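Local coordinates for protein putative alpha-L-fucosidase (Bacteroides thetaiotaomicron, PDB 3EYP) that probably hydrolyses alpha-L-fucosyl linkages as a glycoside hydrolase of family 29, a putative lipoprotein with a TIM-barrel catalytic domain and an F5/8 type C domain, at residues Asn326-Ala331 with Lys347-Glu352. Sequence-based numbering, arbitrary orientation.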
ATOM      1  N   ASN A 326      21.463 -10.490  -3.142  1.00 51.34           N
ATOM      2  CA  ASN A 326      21.492 -10.160  -4.565  1.00 51.31           C
ATOM      3  C   ASN A 326      22.614 -10.985  -5.217  1.00 51.63           C
ATOM      4  O   ASN A 326      23.802 -10.740  -4.984  1.00 50.99           O
ATOM      5  CB  ASN A 326      21.734  -8.674  -4.763  1.00 50.94           C
ATOM      6  CG  ASN A 326      21.654  -8.266  -6.187  1.00 49.93           C
ATOM      7  OD1 ASN A 326      21.559  -9.108  -7.099  1.00 48.29           O
ATOM      8  ND2 ASN A 326      21.704  -6.964  -6.406  1.00 48.91           N
ATOM      9  N   LEU A 327      22.198 -11.966  -6.002  1.00 52.44           N
ATOM     10  CA  LEU A 327      23.108 -12.933  -6.626  1.00 52.48           C
ATOM     11  C   LEU A 327      24.003 -12.273  -7.656  1.00 53.55           C
ATOM     12  O   LEU A 327      24.985 -12.867  -8.133  1.00 53.92           O
ATOM     13  CB  LEU A 327      22.345 -14.083  -7.263  1.00 52.67           C
ATOM     14  CG  LEU A 327      21.605 -14.921  -6.215  1.00 52.81           C
ATOM     15  CD1 LEU A 327      20.854 -16.077  -6.859  1.00 51.31           C
ATOM     16  CD2 LEU A 327      22.594 -15.407  -5.101  1.00 50.20           C
ATOM     17  N   LEU A 328      23.687 -11.035  -7.991  1.00 53.22           N
ATOM     18  CA  LEU A 328      24.527 -10.327  -8.947  1.00 54.35           C
ATOM     19  C   LEU A 328      25.723  -9.730  -8.230  1.00 56.02           C
ATOM     20  O   LEU A 328      26.672  -9.279  -8.872  1.00 56.75           O
ATOM     21  CB  LEU A 328      23.786  -9.199  -9.670  1.00 52.97           C
ATOM     22  CG  LEU A 328      22.639  -9.599 -10.575  1.00 51.27           C
ATOM     23  CD1 LEU A 328      22.048  -8.345 -11.213  1.00 44.88           C
ATOM     24  CD2 LEU A 328      23.075 -10.649 -11.608  1.00 50.17           C
ATOM     25  N   ARG A 329      25.696  -9.680  -6.900  1.00 57.38           N
ATOM     26  CA  ARG A 329      26.767  -8.961  -6.241  1.00 59.35           C
ATOM     27  C   ARG A 329      28.099  -9.634  -6.530  1.00 59.28           C
ATOM     28  O   ARG A 329      28.225 -10.835  -6.599  1.00 59.44           O
ATOM     29  CB  ARG A 329      26.493  -8.712  -4.769  1.00 60.14           C
ATOM     30  CG  ARG A 329      25.834  -7.297  -4.626  1.00 62.80           C
ATOM     31  CD  ARG A 329      25.252  -7.058  -3.239  1.00 67.59           C
ATOM     32  NE  ARG A 329      26.297  -7.188  -2.233  1.00 70.40           N
ATOM     33  CZ  ARG A 329      27.120  -6.215  -1.869  1.00 73.14           C
ATOM     34  NH1 ARG A 329      28.042  -6.469  -0.949  1.00 75.54           N
ATOM     35  NH2 ARG A 329      27.027  -4.998  -2.408  1.00 72.71           N
ATOM     36  N   GLY A 330      29.081  -8.817  -6.784  1.00 59.66           N
ATOM     37  CA  GLY A 330      30.407  -9.347  -7.038  1.00 59.81           C
ATOM     38  C   GLY A 330      30.692  -9.394  -8.506  1.00 59.41           C
ATOM     39  O   GLY A 330      31.846  -9.598  -8.917  1.00 59.87           O
ATOM     40  N   ALA A 331      29.640  -9.155  -9.287  1.00 57.90           N
ATOM     41  CA  ALA A 331      29.738  -9.181 -10.770  1.00 57.46           C
ATOM     42  C   ALA A 331      30.706  -8.148 -11.317  1.00 56.24           C
ATOM     43  O   ALA A 331      31.009  -7.133 -10.682  1.00 56.30           O
ATOM     44  CB  ALA A 331      28.341  -9.023 -11.449  1.00 57.27           C
ATOM     45  N   LYS A 347      26.479   0.980  -9.110  1.00 49.90           N
ATOM     46  CA  LYS A 347      25.611   1.526  -8.064  1.00 50.78           C
ATOM     47  C   LYS A 347      24.346   0.676  -7.813  1.00 50.19           C
ATOM     48  O   LYS A 347      23.860   0.631  -6.697  1.00 51.95           O
ATOM     49  CB  LYS A 347      25.224   2.957  -8.376  1.00 50.36           C
ATOM     50  CG  LYS A 347      26.417   3.770  -8.559  1.00 52.99           C
ATOM     51  CD  LYS A 347      27.259   3.810  -7.313  1.00 55.26           C
ATOM     52  CE  LYS A 347      28.176   5.017  -7.347  1.00 57.47           C
ATOM     53  NZ  LYS A 347      29.464   4.658  -7.956  1.00 57.91           N
ATOM     54  N   MET A 348      23.866  -0.007  -8.848  1.00 48.29           N
ATOM     55  CA  MET A 348      22.605  -0.785  -8.779  1.00 48.91           C
ATOM     56  C   MET A 348      22.746  -1.959  -7.812  1.00 49.59           C
ATOM     57  O   MET A 348      21.763  -2.662  -7.429  1.00 49.86           O
ATOM     58  CB  MET A 348      22.209  -1.318 -10.174  1.00 48.38           C
ATOM     59  CG  MET A 348      21.667  -0.216 -11.184  1.00 46.58           C
ATOM     60  SD  MET A 348      21.036  -0.816 -12.791  1.00 35.13           S
ATOM     61  CE  MET A 348      22.485  -0.749 -13.907  1.00 45.32           C
ATOM     62  N   LEU A 349      23.996  -2.160  -7.430  1.00 49.71           N
ATOM     63  CA  LEU A 349      24.420  -3.376  -6.721  1.00 50.73           C
ATOM     64  C   LEU A 349      24.927  -3.145  -5.329  1.00 51.16           C
ATOM     65  O   LEU A 349      25.233  -4.091  -4.620  1.00 50.66           O
ATOM     66  CB  LEU A 349      25.529  -4.098  -7.482  1.00 50.46           C
ATOM     67  CG  LEU A 349      25.242  -4.585  -8.881  1.00 50.63           C
ATOM     68  CD1 LEU A 349      26.418  -5.370  -9.457  1.00 49.04           C
ATOM     69  CD2 LEU A 349      23.976  -5.436  -8.808  1.00 52.93           C
ATOM     70  N   ASP A 350      25.003  -1.885  -4.969  1.00 51.80           N
ATOM     71  CA  ASP A 350      25.713  -1.456  -3.772  1.00 53.54           C
ATOM     72  C   ASP A 350      24.891  -1.373  -2.504  1.00 54.90           C
ATOM     73  O   ASP A 350      25.385  -0.990  -1.452  1.00 54.93           O
ATOM     74  CB  ASP A 350      26.440  -0.138  -4.010  1.00 53.08           C
ATOM     75  CG  ASP A 350      25.506   1.055  -4.062  1.00 54.85           C
ATOM     76  OD1 ASP A 350      24.313   0.881  -3.764  1.00 54.73           O
ATOM     77  OD2 ASP A 350      25.974   2.169  -4.406  1.00 53.09           O
ATOM     78  N   ASN A 351      23.632  -1.711  -2.603  1.00 56.62           N
ATOM     79  CA  ASN A 351      22.777  -1.679  -1.413  1.00 58.96           C
ATOM     80  C   ASN A 351      22.741  -0.338  -0.685  1.00 59.54           C
ATOM     81  O   ASN A 351      22.416  -0.276   0.496  1.00 59.91           O
ATOM     82  CB  ASN A 351      23.262  -2.716  -0.415  1.00 59.16           C
ATOM     83  CG  ASN A 351      23.012  -4.129  -0.883  1.00 62.61           C
ATOM     84  OD1 ASN A 351      23.819  -5.031  -0.640  1.00 70.73           O
ATOM     85  ND2 ASN A 351      21.908  -4.336  -1.571  1.00 66.31           N
ATOM     86  N   GLU A 352      23.126   0.721  -1.365  1.00 60.33           N
ATOM     87  CA  GLU A 352      22.995   2.063  -0.774  1.00 61.76           C
ATOM     88  C   GLU A 352      21.620   2.590  -1.115  1.00 61.80           C
ATOM     89  O   GLU A 352      21.099   2.346  -2.201  1.00 62.00           O
ATOM     90  CB  GLU A 352      24.016   3.054  -1.312  1.00 62.29           C
ATOM     91  CG  GLU A 352      25.411   2.541  -1.443  1.00 66.18           C
ATOM     92  CD  GLU A 352      26.230   2.772  -0.209  1.00 71.43           C
ATOM     93  OE1 GLU A 352      25.686   3.302   0.791  1.00 73.98           O
ATOM     94  OE2 GLU A 352      27.432   2.408  -0.237  1.00 77.61           O
TER
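Leu349, last residue of a short 3-10 segment, reaches from 347-352 into the overlapping type I (Asn326 to Arg329) and type II (Leu328 to Ala331) beta turns that lead into strand 332-335. CG anti to the carbonyl carbon and an extended chi2 together bring CD2 to Leu328 CB at 3.9 Å and to Asn326 ND2 at 3.6 Å, the Asn326 side chain crossing it at about a right angle. The branch suits this place, since CD1 meanwhile approaches Leu328 O; Phe370 is a further neighbour. Asn326 serves as a clamp: with CG anti to its backbone N, OD1 takes the N-H of Leu328 at 3.0 Å in an Asx turn, and its amide also bonds Val453 N and Phe451 O, so both polar ends of this buried group are satisfied. Arg329, bent at chi3, passes CG and CD by Leu349 O, which NH2 grips on a lone pair, 3.0 Å away and nearly straight at 166°, within the guanidinium plane. Over one guanidinium face, toward the rim, sits Asn351 OD1, the two planes 30° apart. A buried leucine contact edged by exposed Arg329 and Asn351 thus joins two loops of the C-terminal beta-sandwich; Asp350 OD1, 6.6 Å from Arg329 NH2, probably helps that charge only at long range.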